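Local coordinates for protein malic enzyme (Entamoeba histolytica, PDB 3NV9) that probably catalyses the NAD(P)-dependent oxidative decarboxylation of malate to pyruvate and works as a dimer, at residues A[333-338]-A[346-351]; A[296-301]-A[307-312]; A[324-329]-A[355-360]. All coordinates share one frame; numbering follows the deposited sequence.

Interaction 1: residues A[333-338]-A[346-351]. With NA (sodium ion), chain J.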
# COMPACT_ATOMS: atom_id res chain seq x y z
N ILE A 333 -24.24 -7.30 25.34
CA ILE A 333 -25.57 -7.79 25.51
C ILE A 333 -26.26 -7.47 24.19
O ILE A 333 -25.94 -6.47 23.57
CB ILE A 333 -26.32 -7.16 26.75
CG1 ILE A 333 -27.37 -8.13 27.28
CG2 ILE A 333 -27.03 -5.84 26.36
CD1 ILE A 333 -28.32 -7.55 28.37
N TYR A 334 -27.18 -8.31 23.73
CA TYR A 334 -27.83 -8.01 22.46
C TYR A 334 -28.94 -6.97 22.66
O TYR A 334 -29.53 -6.90 23.74
CB TYR A 334 -28.42 -9.26 21.77
CG TYR A 334 -27.41 -10.18 21.08
CD1 TYR A 334 -27.14 -11.46 21.61
CD2 TYR A 334 -26.77 -9.81 19.88
CE1 TYR A 334 -26.27 -12.34 20.99
CE2 TYR A 334 -25.87 -10.68 19.21
CZ TYR A 334 -25.64 -11.94 19.79
OH TYR A 334 -24.81 -12.83 19.18
N PRO A 335 -29.23 -6.17 21.63
CA PRO A 335 -30.28 -5.14 21.70
C PRO A 335 -31.61 -5.63 22.27
O PRO A 335 -32.17 -4.96 23.13
CB PRO A 335 -30.44 -4.71 20.22
CG PRO A 335 -29.04 -4.91 19.62
CD PRO A 335 -28.36 -6.03 20.44
N TYR A 336 -32.14 -6.77 21.81
CA TYR A 336 -33.47 -7.22 22.30
C TYR A 336 -33.42 -7.54 23.81
O TYR A 336 -34.45 -7.41 24.51
CB TYR A 336 -33.98 -8.47 21.55
CG TYR A 336 -33.40 -9.78 22.09
CD1 TYR A 336 -34.05 -10.52 23.09
CD2 TYR A 336 -32.20 -10.26 21.59
CE1 TYR A 336 -33.51 -11.73 23.60
CE2 TYR A 336 -31.64 -11.46 22.07
CZ TYR A 336 -32.30 -12.20 23.07
OH TYR A 336 -31.69 -13.34 23.52
N GLU A 337 -32.25 -7.97 24.29
CA GLU A 337 -32.09 -8.27 25.76
C GLU A 337 -32.09 -6.96 26.51
O GLU A 337 -32.76 -6.87 27.53
CB GLU A 337 -30.78 -8.99 26.09
CG GLU A 337 -30.59 -10.31 25.41
CD GLU A 337 -29.28 -10.95 25.81
OE1 GLU A 337 -28.28 -10.74 25.06
OE2 GLU A 337 -29.24 -11.64 26.88
N ALA A 338 -31.33 -5.97 26.01
CA ALA A 338 -31.32 -4.61 26.59
C ALA A 338 -32.69 -3.89 26.52
O ALA A 338 -33.06 -3.19 27.46
CB ALA A 338 -30.19 -3.71 25.98
N VAL A 346 -30.41 1.83 22.33
CA VAL A 346 -29.30 0.86 22.38
C VAL A 346 -28.50 0.95 21.09
O VAL A 346 -29.06 0.91 19.97
CB VAL A 346 -29.83 -0.63 22.50
CG1 VAL A 346 -28.67 -1.62 22.71
CG2 VAL A 346 -30.84 -0.78 23.62
N ALA A 347 -27.18 1.07 21.25
CA ALA A 347 -26.25 1.05 20.13
C ALA A 347 -25.31 -0.13 20.28
O ALA A 347 -24.94 -0.51 21.41
CB ALA A 347 -25.43 2.28 20.12
N THR A 348 -24.88 -0.67 19.14
CA THR A 348 -23.76 -1.61 19.09
C THR A 348 -22.76 -1.17 18.03
O THR A 348 -22.94 -0.15 17.35
CB THR A 348 -24.23 -3.10 18.79
OG1 THR A 348 -24.46 -3.30 17.41
CG2 THR A 348 -25.47 -3.48 19.52
N GLY A 349 -21.69 -1.93 17.90
CA GLY A 349 -20.68 -1.72 16.87
C GLY A 349 -21.05 -2.31 15.51
O GLY A 349 -20.33 -2.10 14.55
N ARG A 350 -22.17 -2.98 15.41
CA ARG A 350 -22.54 -3.75 14.21
C ARG A 350 -23.54 -3.04 13.29
O ARG A 350 -24.46 -2.38 13.77
CB ARG A 350 -23.14 -5.11 14.63
CG ARG A 350 -22.16 -5.97 15.35
CD ARG A 350 -22.76 -7.17 16.07
NE ARG A 350 -23.54 -8.01 15.15
CZ ARG A 350 -23.85 -9.29 15.36
NH1 ARG A 350 -23.39 -9.95 16.43
NH2 ARG A 350 -24.56 -9.94 14.44
N GLY A 351 -23.41 -3.24 11.98
CA GLY A 351 -24.41 -2.73 11.03
C GLY A 351 -25.62 -3.61 10.81
O GLY A 351 -26.46 -3.29 9.97
NA NA J . -25.65 -1.35 16.00
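Val-346, on strand 345-348, sends both methyls against helix 335-340. CG2 lies 3.8 Å from Ala-338 CB, while CG1, anti to the backbone N (chi1 -173°), is turned onto the first turn and comes within 4.0 Å of Pro-335 CA. Pro-335, the other residue with a large buried surface, opens the helix right after the N-cap residue Tyr-334; its ring passes at about a right angle to Thr-348, whose methyl CG2 rests 3.8 Å from Pro-335 CG. OG1 of the same threonine, held between the backbone N and the carbonyl carbon (chi1 81°), binds the sodium ion at 2.7 Å and accepts a hydrogen bond from the backbone N of Arg-350 in an ST turn, N to OG1 3.1 Å. Arg-350 O and Pro-354 O are the other protein ligands of the metal. At the far end NH1 of Arg-350 stands at the edge of the Tyr-334 ring, 3.8 Å from CE2, with ring and guanidinium planes 74° apart; NH2 forms a salt bridge with Asp-352, and NH1 hydrogen-bonds Thr-29 OG1. The helix start is held by Glu-337, whose OE1 accepts a hydrogen bond from Tyr-334 N at 3.0 Å. Across this beta-alpha-beta unit of the Rossmann domain the two segments meet mainly by apolar packing, with one edge contact of an aromatic ring and a guanidinium. The polar groups of 346-351 turn to the metal, to Asp-352 and to other parts of the protein, and a single rotamer of Thr-348 directs CG2 to Pro-335 and OG1 to the sodium ion.

Interaction 2: residues A[296-301]-A[307-312]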
# COMPACT_ATOMS: atom_id res chain seq x y z
N ASP A 296 -28.12 7.31 33.78
CA ASP A 296 -28.72 7.75 32.53
C ASP A 296 -28.14 7.05 31.30
O ASP A 296 -28.85 6.70 30.37
CB ASP A 296 -28.60 9.29 32.43
CG ASP A 296 -29.32 10.01 33.61
OD1 ASP A 296 -28.66 10.46 34.57
OD2 ASP A 296 -30.54 10.06 33.58
N VAL A 297 -26.83 6.90 31.33
CA VAL A 297 -26.01 6.47 30.23
C VAL A 297 -25.09 5.36 30.77
O VAL A 297 -24.53 5.46 31.87
CB VAL A 297 -25.19 7.68 29.64
CG1 VAL A 297 -24.21 7.26 28.54
CG2 VAL A 297 -26.14 8.79 29.14
N LEU A 298 -24.95 4.30 29.97
CA LEU A 298 -24.10 3.16 30.26
C LEU A 298 -23.41 2.90 28.96
O LEU A 298 -24.09 2.70 27.91
CB LEU A 298 -24.94 1.94 30.65
CG LEU A 298 -24.27 0.56 30.86
CD1 LEU A 298 -22.98 0.74 31.60
CD2 LEU A 298 -25.20 -0.45 31.61
N ILE A 299 -22.08 2.93 29.01
CA ILE A 299 -21.27 2.80 27.81
C ILE A 299 -20.18 1.73 28.04
O ILE A 299 -19.34 1.88 28.96
CB ILE A 299 -20.61 4.17 27.41
CG1 ILE A 299 -21.66 5.22 27.05
CG2 ILE A 299 -19.67 4.00 26.27
CD1 ILE A 299 -21.02 6.57 26.54
N SER A 300 -20.23 0.66 27.23
CA SER A 300 -19.20 -0.38 27.22
C SER A 300 -18.58 -0.65 25.84
O SER A 300 -19.30 -0.73 24.84
CB SER A 300 -19.76 -1.70 27.76
OG SER A 300 -18.72 -2.68 27.87
N LEU A 301 -17.25 -0.81 25.84
CA LEU A 301 -16.45 -1.32 24.72
C LEU A 301 -15.32 -2.19 25.30
O LEU A 301 -14.12 -1.87 25.24
CB LEU A 301 -15.85 -0.20 23.86
CG LEU A 301 -15.90 -0.55 22.36
CD1 LEU A 301 -15.53 0.62 21.46
CD2 LEU A 301 -15.08 -1.85 21.99
N GLY A 307 -17.36 -9.09 26.80
CA GLY A 307 -17.58 -8.28 27.99
C GLY A 307 -18.85 -8.68 28.68
O GLY A 307 -19.49 -9.69 28.33
N VAL A 308 -19.22 -7.92 29.69
CA VAL A 308 -20.46 -8.17 30.41
C VAL A 308 -21.24 -6.87 30.59
O VAL A 308 -20.75 -5.92 31.16
CB VAL A 308 -20.23 -8.70 31.83
CG1 VAL A 308 -21.60 -8.96 32.51
CG2 VAL A 308 -19.36 -9.94 31.85
N VAL A 309 -22.48 -6.88 30.13
CA VAL A 309 -23.47 -5.91 30.56
C VAL A 309 -24.69 -6.70 31.02
O VAL A 309 -25.18 -7.53 30.29
CB VAL A 309 -23.79 -4.91 29.43
CG1 VAL A 309 -25.11 -4.15 29.70
CG2 VAL A 309 -22.62 -3.99 29.23
N LYS A 310 -25.18 -6.44 32.23
CA LYS A 310 -26.25 -7.26 32.83
C LYS A 310 -27.61 -6.63 32.63
O LYS A 310 -27.70 -5.39 32.60
CB LYS A 310 -25.98 -7.46 34.32
CG LYS A 310 -24.73 -8.27 34.61
CD LYS A 310 -24.49 -8.52 36.14
CE LYS A 310 -23.25 -9.42 36.36
NZ LYS A 310 -22.57 -9.32 37.67
N ALA A 311 -28.64 -7.46 32.44
CA ALA A 311 -30.03 -7.03 32.33
C ALA A 311 -30.44 -6.24 33.54
O ALA A 311 -31.23 -5.27 33.44
CB ALA A 311 -30.97 -8.24 32.23
N GLU A 312 -29.96 -6.70 34.69
CA GLU A 312 -30.31 -6.13 35.99
C GLU A 312 -29.69 -4.73 36.16
O GLU A 312 -30.31 -3.86 36.76
CB GLU A 312 -29.93 -7.06 37.14
CG GLU A 312 -28.47 -7.00 37.52
CD GLU A 312 -28.16 -7.52 38.92
OE1 GLU A 312 -29.11 -7.51 39.76
OE2 GLU A 312 -26.98 -7.92 39.20
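Val-309, on the loop leading into helix 311-315, packs its side chain against Leu-298 and Ser-300 of strand 297-300, inside a beta-alpha-beta unit of the Rossmann-type NAD-binding domain. Its two methyls divide the strand between them. CG1, placed anti to the backbone N (chi1 163°), meets Leu-298 CD2 tip to tip at 4.2 Å; CG2 points to the next inward-facing residue of the strand and reaches Ser-300 CB at 3.9 Å. Leu-298 and Ser-300 are two apart, as alternation along a strand requires, and all three residues are buried, although the interface is small, 116 Å² in all. Leu-298 also packs on Met-317 and Ile-225. Beyond Val-309 the loop soon becomes solvent-facing. The neighbours Val-308 and Lys-310 are exposed, the first directed away from the strand and the second carrying its ammonium end outward, and Ala-311 and Glu-312 begin the helix at the surface, with Lys-310 as its N-cap residue. The strand's opposite side is packed instead by helices 193-213 and 229-240, which receive Ile-299. Back on the buried side, Ser-300 gives only its CB to the close packing: its hydroxyl OG, 4.3 Å from Val-309 CG2, is satisfied by hydrogen bonds with Glu-332 OE2 and Ile-225 O.

Interaction 3: residues A[324-329]-A[355-360]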
# COMPACT_ATOMS: atom_id res chain seq x y z
N PHE A 324 -24.86 1.91 25.37
CA PHE A 324 -23.99 1.55 24.24
C PHE A 324 -23.17 0.30 24.57
O PHE A 324 -22.39 0.30 25.49
CB PHE A 324 -23.09 2.71 23.83
CG PHE A 324 -23.84 3.94 23.32
CD1 PHE A 324 -25.23 3.91 23.06
CD2 PHE A 324 -23.14 5.12 23.04
CE1 PHE A 324 -25.87 5.05 22.57
CE2 PHE A 324 -23.78 6.27 22.55
CZ PHE A 324 -25.15 6.24 22.34
N CYS A 325 -23.37 -0.76 23.80
CA CYS A 325 -22.63 -2.02 23.96
C CYS A 325 -21.88 -2.30 22.67
O CYS A 325 -22.41 -2.97 21.77
CB CYS A 325 -23.62 -3.15 24.20
SG CYS A 325 -24.37 -3.10 25.80
N CYS A 326 -20.65 -1.83 22.56
CA CYS A 326 -20.03 -1.79 21.23
C CYS A 326 -18.96 -2.89 20.95
O CYS A 326 -18.28 -2.88 19.95
CB CYS A 326 -19.57 -0.35 20.93
SG CYS A 326 -21.07 0.79 20.83
N ALA A 327 -18.86 -3.87 21.84
CA ALA A 327 -17.88 -4.94 21.58
C ALA A 327 -18.25 -5.67 20.30
O ALA A 327 -19.42 -5.87 19.97
CB ALA A 327 -17.76 -5.94 22.81
N ASN A 328 -17.23 -6.04 19.57
CA ASN A 328 -17.36 -6.77 18.33
C ASN A 328 -16.60 -8.07 18.46
O ASN A 328 -15.55 -8.09 19.12
CB ASN A 328 -16.76 -5.90 17.24
CG ASN A 328 -17.64 -4.65 16.91
OD1 ASN A 328 -17.17 -3.53 16.93
ND2 ASN A 328 -18.90 -4.87 16.60
N PRO A 329 -17.06 -9.17 17.80
CA PRO A 329 -18.22 -9.21 16.85
C PRO A 329 -19.55 -9.40 17.56
O PRO A 329 -20.60 -9.17 16.96
CB PRO A 329 -17.88 -10.41 15.94
CG PRO A 329 -17.13 -11.36 16.82
CD PRO A 329 -16.35 -10.45 17.84
N ASN A 355 -28.52 1.56 15.07
CA ASN A 355 -27.69 2.52 15.80
C ASN A 355 -26.25 2.04 15.83
O ASN A 355 -25.71 1.71 16.88
CB ASN A 355 -28.25 2.78 17.22
CG ASN A 355 -29.72 3.32 17.21
OD1 ASN A 355 -30.08 4.22 16.43
ND2 ASN A 355 -30.53 2.81 18.14
N GLN A 356 -25.63 1.95 14.66
CA GLN A 356 -24.25 1.46 14.59
C GLN A 356 -23.33 2.57 14.99
O GLN A 356 -23.09 3.52 14.22
CB GLN A 356 -23.84 0.92 13.21
CG GLN A 356 -22.34 0.51 13.20
CD GLN A 356 -21.90 -0.26 11.95
OE1 GLN A 356 -20.99 -1.10 12.01
NE2 GLN A 356 -22.56 -0.01 10.84
N VAL A 357 -22.81 2.43 16.20
CA VAL A 357 -21.91 3.39 16.75
C VAL A 357 -20.54 2.75 16.59
O VAL A 357 -20.14 1.89 17.43
CB VAL A 357 -22.28 3.63 18.20
CG1 VAL A 357 -21.17 4.37 18.97
CG2 VAL A 357 -23.59 4.40 18.24
N ASN A 358 -19.86 3.12 15.50
CA ASN A 358 -18.61 2.49 15.06
C ASN A 358 -17.77 3.59 14.37
O ASN A 358 -18.35 4.44 13.63
CB ASN A 358 -18.91 1.36 14.04
CG ASN A 358 -17.69 0.48 13.74
OD1 ASN A 358 -16.70 0.90 13.05
ND2 ASN A 358 -17.73 -0.77 14.25
N ASN A 359 -16.45 3.59 14.59
CA ASN A 359 -15.60 4.59 13.97
C ASN A 359 -15.67 4.75 12.41
O ASN A 359 -15.25 5.77 11.90
CB ASN A 359 -14.14 4.48 14.45
CG ASN A 359 -13.52 3.08 14.25
OD1 ASN A 359 -13.67 2.47 13.22
ND2 ASN A 359 -12.76 2.60 15.28
N SER A 360 -16.16 3.72 11.69
CA SER A 360 -16.28 3.75 10.25
C SER A 360 -17.14 4.92 9.80
O SER A 360 -17.10 5.34 8.66
CB SER A 360 -16.92 2.44 9.75
OG SER A 360 -18.23 2.26 10.30
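At the C-terminal end of strand 322-325, in the Rossmann-type NAD-binding domain, the chain leaves the sheet and faces the loop that runs from strand 345-348 to helix 363-372. Cys-326 and Val-357, both buried, make the apolar part of the contact. The thiol sulfur of Cys-326, anti to its carbonyl carbon (chi1 -64°), sits 4.0 Å from Val-357 CG1 and 3.7 Å from Val-357 O, so it touches both the side chain and the backbone of the valine. Further out, Asn-328 and Asn-358 bring their amides near each other with planes 44° apart; Asn-328 OD1 and Asn-358 ND2 are 3.9 Å apart, a loose approach. Asn-358 is occupied by other partners: ND2 bonds Gly-349 O, and OD1 accepts hydrogen bonds from Tyr-65 OH of the second subunit and from Ser-360 N. The latter, 3.2 Å from OD1 and in the carbonyl plane on a lone pair, closes an Asx turn just as the 3-10 segment begins. Thr-66 of the second subunit packs on both asparagines. Loops at this C-terminal edge of the parallel sheet are where Rossmann folds usually bind the dinucleotide, probably here too, although no cofactor is present.

All three contacts are built on consecutive parallel strands of one sheet, 297-300, 322-325 and 345-348. Interactions 1 and 3 are closest, with centres about 8 Å apart: Thr-348 O and Val-357 N are 2.8 Å apart, a probable backbone hydrogen bond. Interactions 2 and 3, about 13 Å between centres, share the strand pairing of Leu-298 O with Phe-324 N at 2.8 Å. Interactions 1 and 2, centres about 10 Å apart, touch where Ile-333 CD1 packs 3.7 Å from Val-309 O. The sodium ion belongs to interaction 1, about 6 Å from the Val-357 side chain. Interactions 1 and 3 both touch the second subunit, and interaction 3 lies at the sheet's C-terminal edge, the probable cofactor side.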